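Local coordinates for SusD superfamily protein (PDB 3MCX) that is of unknown function but, as a SusD-family protein of the bacterial outer membrane, probably helps capture nutrient glycans at the cell surface, at residues Thr137-Met142 against Ile457-Pro462; Ala150-Pro155 against Pro167-Val172; Asn200-Gln205 against Thr226-Asn231; Gln205-Arg210 against Cys352-Ser357. One frame throughout, in Å; residues are numbered along the deposited sequence. Where two conformers were deposited one is given.

Contact 1: Thr137-Met142 against Ile457-Pro462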
loop_
_atom_site.group_PDB
_atom_site.type_symbol
_atom_site.label_atom_id
_atom_site.label_comp_id
_atom_site.label_asym_id
_atom_site.label_seq_id
_atom_site.Cartn_x
_atom_site.Cartn_y
_atom_site.Cartn_z
ATOM N N THR A 137 9.284 3.715 -6.829
ATOM C CA THR A 137 9.726 5.064 -6.623
ATOM C C THR A 137 9.560 5.449 -5.147
ATOM O O THR A 137 10.397 6.153 -4.584
ATOM C CB THR A 137 8.989 6.050 -7.563
ATOM O OG1 THR A 137 9.216 5.663 -8.918
ATOM C CG2 THR A 137 9.460 7.480 -7.341
ATOM N N ARG A 138 8.471 5.022 -4.532
ATOM C CA ARG A 138 8.203 5.441 -3.174
ATOM C C ARG A 138 9.036 4.646 -2.166
ATOM O O ARG A 138 9.277 5.173 -1.090
ATOM C CB ARG A 138 6.691 5.400 -2.893
ATOM C CG ARG A 138 6.127 4.061 -2.785
ATOM C CD ARG A 138 4.594 4.050 -3.018
ATOM N NE ARG A 138 3.781 5.027 -2.315
ATOM C CZ ARG A 138 2.569 4.789 -1.753
ATOM N NH1 ARG A 138 2.051 3.569 -1.692
ATOM N NH2 ARG A 138 1.861 5.778 -1.278
ATOM N N LEU A 139 9.537 3.452 -2.527
ATOM C CA LEU A 139 10.460 2.710 -1.653
ATOM C C LEU A 139 11.882 3.205 -1.796
ATOM O O LEU A 139 12.586 3.336 -0.791
ATOM C CB LEU A 139 10.441 1.204 -1.974
ATOM C CG LEU A 139 9.565 0.389 -1.027
ATOM C CD1 LEU A 139 8.062 0.749 -1.128
ATOM C CD2 LEU A 139 9.824 -1.115 -1.254
ATOM N N PHE A 140 12.332 3.441 -3.032
ATOM C CA PHE A 140 13.740 3.624 -3.314
ATOM C C PHE A 140 14.144 5.077 -3.577
ATOM O O PHE A 140 15.313 5.364 -3.871
ATOM C CB PHE A 140 14.137 2.706 -4.493
ATOM C CG PHE A 140 14.061 1.237 -4.134
ATOM C CD1 PHE A 140 15.098 0.654 -3.438
ATOM C CD2 PHE A 140 12.939 0.475 -4.451
ATOM C CE1 PHE A 140 15.055 -0.703 -3.060
ATOM C CE2 PHE A 140 12.871 -0.885 -4.077
ATOM C CZ PHE A 140 13.938 -1.447 -3.371
ATOM N N GLY A 141 13.166 6.000 -3.448
ATOM C CA GLY A 141 13.370 7.437 -3.693
ATOM C C GLY A 141 12.842 8.235 -2.521
ATOM O O GLY A 141 11.873 7.847 -1.864
HETATM N N MSE A 142 13.481 9.370 -2.256
HETATM C CA MSE A 142 12.983 10.283 -1.225
HETATM C C MSE A 142 11.613 10.824 -1.647
HETATM O O MSE A 142 11.313 10.918 -2.832
HETATM C CB MSE A 142 13.962 11.442 -1.020
HETATM C CG MSE A 142 15.309 11.018 -0.451
HETATM SE SE MSE A 142 15.287 10.238 1.304
HETATM C CE MSE A 142 14.742 11.770 2.388
ATOM N N ILE A 457 15.036 7.005 4.660
ATOM C CA ILE A 457 13.717 6.800 4.088
ATOM C C ILE A 457 13.803 6.130 2.733
ATOM O O ILE A 457 12.965 5.288 2.427
ATOM C CB ILE A 457 12.916 8.104 3.956
ATOM C CG1 ILE A 457 12.339 8.499 5.323
ATOM C CG2 ILE A 457 11.816 7.983 2.867
ATOM C CD1 ILE A 457 12.198 9.998 5.470
ATOM N N ALA A 458 14.781 6.525 1.903
ATOM C CA ALA A 458 15.011 5.888 0.615
ATOM C C ALA A 458 15.804 4.603 0.866
ATOM O O ALA A 458 16.953 4.655 1.321
ATOM C CB ALA A 458 15.740 6.828 -0.330
ATOM N N LEU A 459 15.161 3.486 0.550
ATOM C CA LEU A 459 15.824 2.187 0.696
ATOM C C LEU A 459 17.042 2.123 -0.183
ATOM O O LEU A 459 17.093 2.747 -1.238
ATOM C CB LEU A 459 14.872 1.050 0.334
ATOM C CG LEU A 459 13.686 0.842 1.273
ATOM C CD1 LEU A 459 12.837 -0.290 0.754
ATOM C CD2 LEU A 459 14.158 0.516 2.677
ATOM N N PRO A 460 18.049 1.341 0.209
ATOM C CA PRO A 460 19.179 1.182 -0.678
ATOM C C PRO A 460 18.807 0.454 -1.966
ATOM O O PRO A 460 18.049 -0.489 -1.931
ATOM C CB PRO A 460 20.185 0.357 0.137
ATOM C CG PRO A 460 19.319 -0.380 1.069
ATOM C CD PRO A 460 18.129 0.459 1.382
ATOM N N ILE A 461 19.365 0.931 -3.059
ATOM C CA ILE A 461 19.293 0.254 -4.335
ATOM C C ILE A 461 20.020 -1.099 -4.139
ATOM O O ILE A 461 21.043 -1.153 -3.494
ATOM C CB ILE A 461 20.013 1.078 -5.409
ATOM C CG1 ILE A 461 19.421 2.512 -5.549
ATOM C CG2 ILE A 461 20.051 0.340 -6.799
ATOM C CD1 ILE A 461 17.951 2.587 -5.848
ATOM N N PRO A 462 19.492 -2.190 -4.711
ATOM C CA PRO A 462 20.150 -3.482 -4.513
ATOM C C PRO A 462 21.602 -3.441 -4.923
ATOM O O PRO A 462 21.971 -2.892 -5.975
ATOM C CB PRO A 462 19.349 -4.436 -5.423
ATOM C CG PRO A 462 18.034 -3.813 -5.603
ATOM C CD PRO A 462 18.210 -2.311 -5.428
HETATM O O HOH W 1 10.415 4.750 1.424
#
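Helix 115-140 runs out at Phe140, and the extended loop 457-462 lies across its last turn, with the alpha carbons of Phe140 and Ala458 4.7 Å apart. The tight part centres on Leu139 O and the Phe140 ring. Leu139 O, at the end of the helix, takes the N-H of Leu459 at 2.9 Å in a nearly straight bond (166°) lying in the carbonyl plane. Beside it the Leu139 and Leu459 side chains run the same way, CD2 of the first 3.7 Å from CD1 of the second. Phe140 CG is anti to its carbonyl carbon, which swings the ring along the loop, so that CE1 meets Pro460 O edge-on at 3.2 Å while CB rests on Ile461 CD1. Phe140 CD1 also touches Leu459 CB at 3.8 Å. An alanine here removes the ring, and the loop at Leu459 and Pro460 would probably pack less firmly on the helix end. The Met142 end is looser: this partly exposed selenomethionine, bent at chi2 and chi3, curls its SE to 3.8 Å from Ala458 CB, and a water bridges the carbonyls of Arg138 and Ile457, 2.8 Å from each O. Around the contact, Tyr45 and Tyr48 of helix 44-51 pack on Leu139, Trp88 of helix 81-106 meets the Phe140 ring edge-to-face, and Asn475 near the C-terminus bonds to Phe140 O and Leu459 O.

Contact 2: Ala150-Pro155 against Pro167-Val172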
loop_
_atom_site.group_PDB
_atom_site.type_symbol
_atom_site.label_atom_id
_atom_site.label_comp_id
_atom_site.label_asym_id
_atom_site.label_seq_id
_atom_site.Cartn_x
_atom_site.Cartn_y
_atom_site.Cartn_z
ATOM N N ALA A 150 12.932 16.254 -7.138
ATOM C CA ALA A 150 14.222 16.527 -7.750
ATOM C C ALA A 150 15.242 15.400 -7.605
ATOM O O ALA A 150 16.064 15.199 -8.504
ATOM C CB ALA A 150 14.828 17.833 -7.207
ATOM N N SER A 151 15.171 14.679 -6.495
ATOM C CA SER A 151 16.167 13.655 -6.182
ATOM C C SER A 151 15.947 12.390 -7.028
ATOM O O SER A 151 14.950 12.284 -7.753
ATOM C CB SER A 151 16.097 13.343 -4.685
ATOM O OG SER A 151 14.973 12.610 -4.356
ATOM N N LEU A 152 16.865 11.426 -6.930
ATOM C CA LEU A 152 16.784 10.225 -7.783
ATOM C C LEU A 152 15.678 9.259 -7.411
ATOM O O LEU A 152 15.475 8.948 -6.230
ATOM C CB LEU A 152 18.131 9.489 -7.809
ATOM C CG LEU A 152 19.305 10.232 -8.452
ATOM C CD1 LEU A 152 20.578 9.382 -8.355
ATOM C CD2 LEU A 152 19.008 10.616 -9.904
ATOM N N GLY A 153 14.980 8.792 -8.446
ATOM C CA GLY A 153 13.967 7.791 -8.328
ATOM C C GLY A 153 14.551 6.449 -8.739
ATOM O O GLY A 153 15.552 6.001 -8.153
ATOM N N VAL A 154 13.945 5.799 -9.721
ATOM C CA VAL A 154 14.409 4.517 -10.221
ATOM C C VAL A 154 14.462 4.533 -11.744
ATOM O O VAL A 154 13.993 5.493 -12.381
ATOM C CB VAL A 154 13.529 3.379 -9.737
ATOM C CG1 VAL A 154 13.479 3.311 -8.206
ATOM C CG2 VAL A 154 12.095 3.515 -10.303
ATOM N N PRO A 155 15.029 3.498 -12.370
ATOM C CA PRO A 155 15.005 3.443 -13.821
ATOM C C PRO A 155 13.598 3.260 -14.401
ATOM O O PRO A 155 12.760 2.534 -13.871
ATOM C CB PRO A 155 15.905 2.237 -14.151
ATOM C CG PRO A 155 16.851 2.187 -12.997
ATOM C CD PRO A 155 15.992 2.524 -11.822
ATOM N N PRO A 167 20.506 1.440 -18.119
ATOM C CA PRO A 167 19.890 2.752 -17.906
ATOM C C PRO A 167 20.341 3.429 -16.634
ATOM O O PRO A 167 21.149 2.886 -15.837
ATOM C CB PRO A 167 18.389 2.442 -17.840
ATOM C CG PRO A 167 18.259 1.024 -18.400
ATOM C CD PRO A 167 19.520 0.374 -17.875
ATOM N N SER A 168 19.840 4.634 -16.456
ATOM C CA SER A 168 20.180 5.342 -15.265
ATOM C C SER A 168 18.898 5.514 -14.500
ATOM O O SER A 168 17.797 5.307 -15.016
ATOM C CB SER A 168 20.814 6.670 -15.604
ATOM O OG SER A 168 21.972 6.417 -16.373
ATOM N N ARG A 169 19.038 5.854 -13.228
ATOM C CA ARG A 169 17.878 6.221 -12.436
ATOM C C ARG A 169 17.346 7.555 -12.971
ATOM O O ARG A 169 18.106 8.477 -13.207
ATOM C CB ARG A 169 18.263 6.406 -10.986
ATOM C CG ARG A 169 18.773 5.122 -10.340
ATOM C CD ARG A 169 19.345 5.381 -8.982
ATOM N NE ARG A 169 18.303 5.764 -8.037
ATOM C CZ ARG A 169 18.506 6.134 -6.769
ATOM N NH1 ARG A 169 19.726 6.155 -6.230
ATOM N NH2 ARG A 169 17.473 6.459 -6.027
ATOM N N SER A 170 16.055 7.616 -13.188
ATOM C CA SER A 170 15.369 8.880 -13.502
ATOM C C SER A 170 15.103 9.584 -12.188
ATOM O O SER A 170 15.264 8.965 -11.127
ATOM C CB SER A 170 14.091 8.602 -14.297
ATOM O OG SER A 170 14.394 8.252 -15.645
ATOM N N THR A 171 14.718 10.857 -12.231
ATOM C CA THR A 171 14.353 11.532 -10.976
ATOM C C THR A 171 13.018 11.054 -10.464
ATOM O O THR A 171 12.203 10.495 -11.219
ATOM C CB THR A 171 14.304 13.065 -11.127
ATOM O OG1 THR A 171 13.168 13.427 -11.952
ATOM C CG2 THR A 171 15.609 13.629 -11.706
ATOM N N VAL A 172 12.756 11.290 -9.179
ATOM C CA VAL A 172 11.447 11.001 -8.620
ATOM C C VAL A 172 10.330 11.671 -9.425
ATOM O O VAL A 172 9.317 11.052 -9.740
ATOM C CB VAL A 172 11.412 11.405 -7.126
ATOM C CG1 VAL A 172 10.004 11.387 -6.567
ATOM C CG2 VAL A 172 12.344 10.427 -6.286
#
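Arg169 sets CG anti to its own carbonyl carbon, extends through chi2 (171°) and then bends at chi3 (69°), a path that folds its guanidinium back over the opposing loop 150-155. Leu152 also holds CG anti to the carbonyl carbon, which brings its CD1 to 4.0 Å from Arg169 NH1. Leu152 CB sits 3.5 Å from Arg169 CZ, over the centre of one guanidinium face, the two side chains crossing at about a right angle. At the edge of the same group, Gly153 O is gripped side-on by two nitrogens, Arg169 NE at 2.8 Å and NH2 at 2.9 Å, and lies exactly in the guanidinium plane; NE itself approaches from above the plane of that carbonyl. The backbones are joined in a single antiparallel bridge between Leu152 and Thr171. Val172 N donates to Ser151 O at 2.8 Å, nearly along the C=O axis, and Gly153 N to Ser170 O at 2.7 Å, while Ser170 N reaches Val154 O at 3.1 Å from well above the carbonyl plane. Gly153 is closely set: any beta carbon there would press on Val172 N and the carbonyls of Ser170 and Thr171. Thr171 is the N-cap of helix 172-186, so the bridge ties this loop to the start of that helix. Arg169 NH1 also donates to Gln473 O and NH2 to Asn475 OD1. With carbonyl and amide oxygens as the partners named here, the arginine's charge is probably spread among dipoles, and its role reads as that of a multiple hydrogen-bond donor joining three pieces of loop.

Contact 3: Asn200-Gln205 against Thr226-Asn231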
loop_
_atom_site.group_PDB
_atom_site.type_symbol
_atom_site.label_atom_id
_atom_site.label_comp_id
_atom_site.label_asym_id
_atom_site.label_seq_id
_atom_site.Cartn_x
_atom_site.Cartn_y
_atom_site.Cartn_z
ATOM N N ASN A 200 -10.408 -1.677 -12.795
ATOM C CA ASN A 200 -11.380 -0.938 -13.586
ATOM C C ASN A 200 -11.154 0.579 -13.465
ATOM O O ASN A 200 -10.191 1.022 -12.830
ATOM C CB ASN A 200 -12.810 -1.353 -13.218
ATOM C CG ASN A 200 -13.256 -0.844 -11.845
ATOM O OD1 ASN A 200 -12.495 -0.171 -11.138
ATOM N ND2 ASN A 200 -14.499 -1.190 -11.462
ATOM N N TYR A 201 -12.042 1.358 -14.088
ATOM C CA TYR A 201 -11.910 2.813 -14.116
ATOM C C TYR A 201 -11.857 3.387 -12.695
ATOM O O TYR A 201 -11.054 4.287 -12.416
ATOM C CB TYR A 201 -13.068 3.426 -14.941
ATOM C CG TYR A 201 -13.120 4.928 -14.910
ATOM C CD1 TYR A 201 -13.823 5.604 -13.925
ATOM C CD2 TYR A 201 -12.443 5.680 -15.877
ATOM C CE1 TYR A 201 -13.861 7.000 -13.916
ATOM C CE2 TYR A 201 -12.487 7.058 -15.878
ATOM C CZ TYR A 201 -13.184 7.704 -14.899
ATOM O OH TYR A 201 -13.195 9.063 -14.916
ATOM N N TRP A 202 -12.741 2.884 -11.839
ATOM C CA TRP A 202 -12.870 3.384 -10.463
ATOM C C TRP A 202 -11.600 3.122 -9.668
ATOM O O TRP A 202 -11.137 4.011 -8.945
ATOM C CB TRP A 202 -14.136 2.808 -9.795
ATOM C CG TRP A 202 -15.303 3.014 -10.689
ATOM C CD1 TRP A 202 -15.963 2.063 -11.413
ATOM C CD2 TRP A 202 -15.860 4.274 -11.077
ATOM N NE1 TRP A 202 -16.919 2.645 -12.178
ATOM C CE2 TRP A 202 -16.865 4.007 -12.022
ATOM C CE3 TRP A 202 -15.610 5.603 -10.716
ATOM C CZ2 TRP A 202 -17.637 5.017 -12.612
ATOM C CZ3 TRP A 202 -16.373 6.599 -11.284
ATOM C CH2 TRP A 202 -17.364 6.306 -12.241
ATOM N N ALA A 203 -11.030 1.927 -9.808
ATOM C CA ALA A 203 -9.769 1.593 -9.164
ATOM C C ALA A 203 -8.650 2.527 -9.638
ATOM O O ALA A 203 -7.817 2.983 -8.856
ATOM C CB ALA A 203 -9.375 0.143 -9.473
ATOM N N ALA A 204 -8.586 2.740 -10.943
ATOM C CA ALA A 204 -7.542 3.586 -11.503
ATOM C C ALA A 204 -7.635 5.052 -11.037
ATOM O O ALA A 204 -6.622 5.663 -10.700
ATOM C CB ALA A 204 -7.515 3.495 -13.060
ATOM N N GLN A 205 -8.835 5.606 -10.982
ATOM C CA GLN A 205 -8.989 6.959 -10.453
ATOM C C GLN A 205 -8.660 6.987 -8.962
ATOM O O GLN A 205 -8.048 7.949 -8.507
ATOM C CB GLN A 205 -10.406 7.496 -10.710
ATOM C CG GLN A 205 -10.641 8.027 -12.105
ATOM C CD GLN A 205 -9.978 9.396 -12.306
ATOM O OE1 GLN A 205 -8.758 9.507 -12.314
ATOM N NE2 GLN A 205 -10.785 10.432 -12.430
ATOM N N THR A 226 -12.940 12.583 -5.933
ATOM C CA THR A 226 -14.374 12.923 -6.008
ATOM C C THR A 226 -15.072 12.325 -7.218
ATOM O O THR A 226 -16.280 12.083 -7.177
ATOM C CB THR A 226 -14.657 14.444 -5.886
ATOM O OG1 THR A 226 -13.951 15.168 -6.892
ATOM C CG2 THR A 226 -14.291 14.971 -4.492
ATOM N N ASP A 227 -14.343 12.081 -8.299
ATOM C CA ASP A 227 -14.917 11.325 -9.407
ATOM C C ASP A 227 -15.406 9.973 -8.880
ATOM O O ASP A 227 -16.578 9.630 -9.089
ATOM C CB ASP A 227 -13.882 11.145 -10.513
ATOM C CG ASP A 227 -14.431 10.498 -11.783
ATOM O OD1 ASP A 227 -15.649 10.374 -11.979
ATOM O OD2 ASP A 227 -13.586 10.134 -12.617
ATOM N N VAL A 228 -14.560 9.263 -8.140
ATOM C CA VAL A 228 -14.968 7.965 -7.579
ATOM C C VAL A 228 -16.160 8.115 -6.622
ATOM O O VAL A 228 -17.147 7.384 -6.709
ATOM C CB VAL A 228 -13.803 7.261 -6.875
ATOM C CG1 VAL A 228 -14.292 5.917 -6.250
ATOM C CG2 VAL A 228 -12.624 7.060 -7.872
ATOM N N ILE A 229 -16.059 9.069 -5.695
ATOM C CA ILE A 229 -17.068 9.265 -4.655
ATOM C C ILE A 229 -18.419 9.612 -5.258
ATOM O O ILE A 229 -19.438 9.011 -4.890
ATOM C CB ILE A 229 -16.627 10.369 -3.700
ATOM C CG1 ILE A 229 -15.422 9.926 -2.882
ATOM C CG2 ILE A 229 -17.803 10.801 -2.739
ATOM C CD1 ILE A 229 -14.699 11.090 -2.184
ATOM N N LYS A 230 -18.428 10.559 -6.196
ATOM C CA LYS A 230 -19.676 11.110 -6.740
ATOM C C LYS A 230 -20.287 10.282 -7.865
ATOM O O LYS A 230 -21.508 10.266 -8.029
ATOM C CB LYS A 230 -19.455 12.535 -7.274
ATOM C CG LYS A 230 -19.190 13.591 -6.202
ATOM C CD LYS A 230 -18.562 14.856 -6.800
ATOM C CE LYS A 230 -18.348 15.962 -5.766
ATOM N NZ LYS A 230 -19.594 16.344 -5.034
ATOM N N ASN A 231 -19.437 9.632 -8.663
ATOM C CA ASN A 231 -19.897 9.083 -9.933
ATOM C C ASN A 231 -19.877 7.577 -10.094
ATOM O O ASN A 231 -20.260 7.071 -11.158
ATOM C CB ASN A 231 -19.064 9.715 -11.054
ATOM C CG ASN A 231 -19.170 11.232 -11.084
ATOM O OD1 ASN A 231 -20.247 11.803 -10.853
ATOM N ND2 ASN A 231 -18.041 11.898 -11.369
#
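Asp227 holds its CG anti to the backbone N (chi1 -174°), which pushes the carboxylate straight across to helix 201-214, where two side chains converge on one oxygen. Tyr201, also with CG anti to its backbone N, extends its hydroxyl to donate to Asp227 OD2 at 2.6 Å on the syn lone pair, ring and carboxylate planes standing 75° apart. Gln205 comes from the next turn: bent at chi2, it presents NE2 to the anti lone pair of the same OD2 at 2.8 Å, almost perfectly straight. The other oxygen, Asp227 OD1, takes Asn231 ND2 at 2.9 Å from one turn on in its own helix, which fixes the rotation of the carboxylate. The segments belong to consecutive helices, 201-214 and 218-231, an arrangement consistent with the TPR-like helical pairs of the SusD family; the axes of 201-205 and 226-231 come within 9.3 Å, at 141°. Asn200 caps the first helix, its OD1 accepting from Ala203 N. Trp202, CG anti to the carbonyl carbon, brings the outer atoms of its six-membered ring obliquely to the second helix, CH2 coming to 3.2 Å from Asn231 O, while NE1 is bonded to Gln192 O. Tyr201 CD1 lies over one face of this indole, offset toward the rim. Deeper in, Val228 sets CG2 against both Trp202 O and Gln205 CB, 3.6 Å from each of those two atoms.

Contact 4: Gln205-Arg210 against Cys352-Ser357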
loop_
_atom_site.group_PDB
_atom_site.type_symbol
_atom_site.label_atom_id
_atom_site.label_comp_id
_atom_site.label_asym_id
_atom_site.label_seq_id
_atom_site.Cartn_x
_atom_site.Cartn_y
_atom_site.Cartn_z
ATOM N N GLN A 205 -8.835 5.606 -10.982
ATOM C CA GLN A 205 -8.989 6.959 -10.453
ATOM C C GLN A 205 -8.660 6.987 -8.962
ATOM O O GLN A 205 -8.048 7.949 -8.507
ATOM C CB GLN A 205 -10.406 7.496 -10.710
ATOM C CG GLN A 205 -10.641 8.027 -12.105
ATOM C CD GLN A 205 -9.978 9.396 -12.306
ATOM O OE1 GLN A 205 -8.758 9.507 -12.314
ATOM N NE2 GLN A 205 -10.785 10.432 -12.430
ATOM N N ALA A 206 -9.042 5.952 -8.218
ATOM C CA ALA A 206 -8.703 5.848 -6.794
ATOM C C ALA A 206 -7.186 5.842 -6.627
ATOM O O ALA A 206 -6.632 6.589 -5.813
ATOM C CB ALA A 206 -9.318 4.569 -6.178
ATOM N N LEU A 207 -6.498 5.030 -7.422
ATOM C CA LEU A 207 -5.036 4.988 -7.335
ATOM C C LEU A 207 -4.415 6.327 -7.741
ATOM O O LEU A 207 -3.449 6.796 -7.104
ATOM C CB LEU A 207 -4.461 3.876 -8.216
ATOM C CG LEU A 207 -4.773 2.461 -7.730
ATOM C CD1 LEU A 207 -4.441 1.458 -8.869
ATOM C CD2 LEU A 207 -4.041 2.156 -6.378
ATOM N N LEU A 208 -4.964 6.974 -8.767
ATOM C CA LEU A 208 -4.495 8.307 -9.118
ATOM C C LEU A 208 -4.670 9.296 -7.962
ATOM O O LEU A 208 -3.818 10.159 -7.764
ATOM C CB LEU A 208 -5.181 8.816 -10.391
ATOM C CG LEU A 208 -4.513 8.378 -11.705
ATOM C CD1 LEU A 208 -5.512 8.579 -12.895
ATOM C CD2 LEU A 208 -3.217 9.167 -11.931
ATOM N N SER A 209 -5.742 9.176 -7.179
ATOM C CA SER A 209 -5.885 10.070 -6.011
ATOM C C SER A 209 -4.746 9.879 -5.022
ATOM O O SER A 209 -4.250 10.863 -4.450
ATOM C CB SER A 209 -7.263 9.986 -5.330
ATOM O OG SER A 209 -7.420 8.818 -4.546
ATOM N N ARG A 210 -4.315 8.636 -4.820
ATOM C CA ARG A 210 -3.186 8.344 -3.970
ATOM C C ARG A 210 -1.912 8.919 -4.543
ATOM O O ARG A 210 -1.119 9.497 -3.825
ATOM C CB ARG A 210 -3.078 6.825 -3.800
ATOM C CG ARG A 210 -1.891 6.370 -2.939
ATOM C CD ARG A 210 -1.693 4.878 -2.976
ATOM N NE ARG A 210 -2.766 4.133 -2.336
ATOM C CZ ARG A 210 -2.888 2.806 -2.376
ATOM N NH1 ARG A 210 -2.041 2.072 -3.070
ATOM N NH2 ARG A 210 -3.857 2.211 -1.710
ATOM N N CYS A 352 -6.578 -6.581 -0.703
ATOM C CA CYS A 352 -7.219 -5.354 -1.127
ATOM C C CYS A 352 -6.144 -4.297 -1.317
ATOM O O CYS A 352 -5.348 -4.007 -0.393
ATOM C CB CYS A 352 -8.225 -4.907 -0.073
ATOM S SG CYS A 352 -9.062 -3.374 -0.551
ATOM N N ILE A 353 -6.041 -3.798 -2.550
ATOM C CA ILE A 353 -5.042 -2.814 -2.922
ATOM C C ILE A 353 -5.498 -1.392 -2.615
ATOM O O ILE A 353 -4.712 -0.588 -2.134
ATOM C CB ILE A 353 -4.672 -2.968 -4.421
ATOM C CG1 ILE A 353 -4.224 -4.386 -4.755
ATOM C CG2 ILE A 353 -3.601 -1.903 -4.849
ATOM C CD1 ILE A 353 -3.004 -4.884 -3.992
ATOM N N ILE A 354 -6.768 -1.080 -2.881
ATOM C CA ILE A 354 -7.323 0.221 -2.510
ATOM C C ILE A 354 -8.829 0.081 -2.311
ATOM O O ILE A 354 -9.499 -0.663 -3.020
ATOM C CB ILE A 354 -6.944 1.328 -3.544
ATOM C CG1 ILE A 354 -7.377 2.714 -3.074
ATOM C CG2 ILE A 354 -7.509 1.001 -4.917
ATOM C CD1 ILE A 354 -6.588 3.860 -3.737
ATOM N N ARG A 355 -9.346 0.775 -1.307
ATOM C CA ARG A 355 -10.768 0.747 -1.009
ATOM C C ARG A 355 -11.336 2.149 -0.749
ATOM O O ARG A 355 -10.619 3.138 -0.585
ATOM C CB ARG A 355 -11.069 -0.200 0.146
ATOM C CG ARG A 355 -10.528 0.211 1.464
ATOM C CD ARG A 355 -10.873 -0.839 2.521
ATOM N NE ARG A 355 -10.230 -0.560 3.812
ATOM C CZ ARG A 355 -10.730 0.149 4.835
ATOM N NH1 ARG A 355 -11.990 0.575 4.858
ATOM N NH2 ARG A 355 -9.976 0.367 5.894
ATOM N N LEU A 356 -12.657 2.206 -0.744
ATOM C CA LEU A 356 -13.355 3.470 -0.771
ATOM C C LEU A 356 -13.005 4.367 0.426
ATOM O O LEU A 356 -12.966 5.580 0.263
ATOM C CB LEU A 356 -14.856 3.211 -0.862
ATOM C CG LEU A 356 -15.766 4.364 -1.257
ATOM C CD1 LEU A 356 -15.361 4.962 -2.626
ATOM C CD2 LEU A 356 -17.244 3.964 -1.222
ATOM N N SER A 357 -12.821 3.817 1.632
ATOM C CA SER A 357 -12.501 4.691 2.780
ATOM C C SER A 357 -11.244 5.534 2.498
ATOM O O SER A 357 -11.191 6.720 2.888
ATOM C CB SER A 357 -12.282 3.916 4.085
ATOM O OG SER A 357 -13.496 3.455 4.647
HETATM O O HOH W 2 -1.988 -0.701 -2.058
#
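Helix 205-210 and strand 352-355 cross nearly at right angles, 83° between their directions, with the axes 9.0 Å apart and the alpha carbons of Leu207 and Ile354 the nearest pair. The strand is not regular here: Ile353 and Ile354 both face Phe258 of the partner strand, a classic beta bulge, and the chain turns into helix 356-370 straight afterwards. Ile354 aims its side chain at the helix. CG1 is anti to the backbone N and chi2 is extended too, so CD1 reaches Ala206, lying 3.7 Å from its CB and 3.4 Å from its O. CG2, in the crowded position between N and the carbonyl carbon, touches Leu207 CD2 at 3.9 Å. Arg210 runs out extended and then bends at chi3 (-67°), meeting Ile354 tip to tip. Its NH2 gives an N-H to Ile353 O at 3.0 Å (160°), in the carbonyl plane, and a water accepting from NH1 donates to that same oxygen. Leu207 CD2 lies over one guanidinium face toward the rim, and NH2 also forms a salt bridge with Glu358 of helix 356-370. A leucine here, in place of Arg210, takes away the bond to Ile353 O and the salt bridge to Glu358, which would probably weaken the hold of the helix on the bulged strand. On the helix side, Ala206 O accepts both Ser209 OG and Arg210 N. Strand 256-260 pairs with strand 351-355 and its Leu257 also meets Ala206, while helix 115-140 packs Val127 and Leu131 on Leu207 and Phe134 on Arg210.

In the fold
Contacts 1 and 4 are buried, whereas contacts 2 and 3 are only partly so. Contacts 1 and 2 lie side by side, their centres 10 Å apart, and meet where Ile461 packs on the Arg169 guanidinium; both fasten loops near the end of helix 115-140. Contacts 3 and 4 form the other pair, 8 Å between centres, sharing Gln205 and helix 201-214, with Val228 packed on Leu356. Between the pairs, Arg138 of contact 1 touches Arg210 of contact 4. Chemistry follows place: backbone bonds and a double arginine grip join the loops of contact 2, a carboxylate joins the helices of contact 3, and the buried contacts combine aliphatic packing with single direct hydrogen bonds to carbonyls.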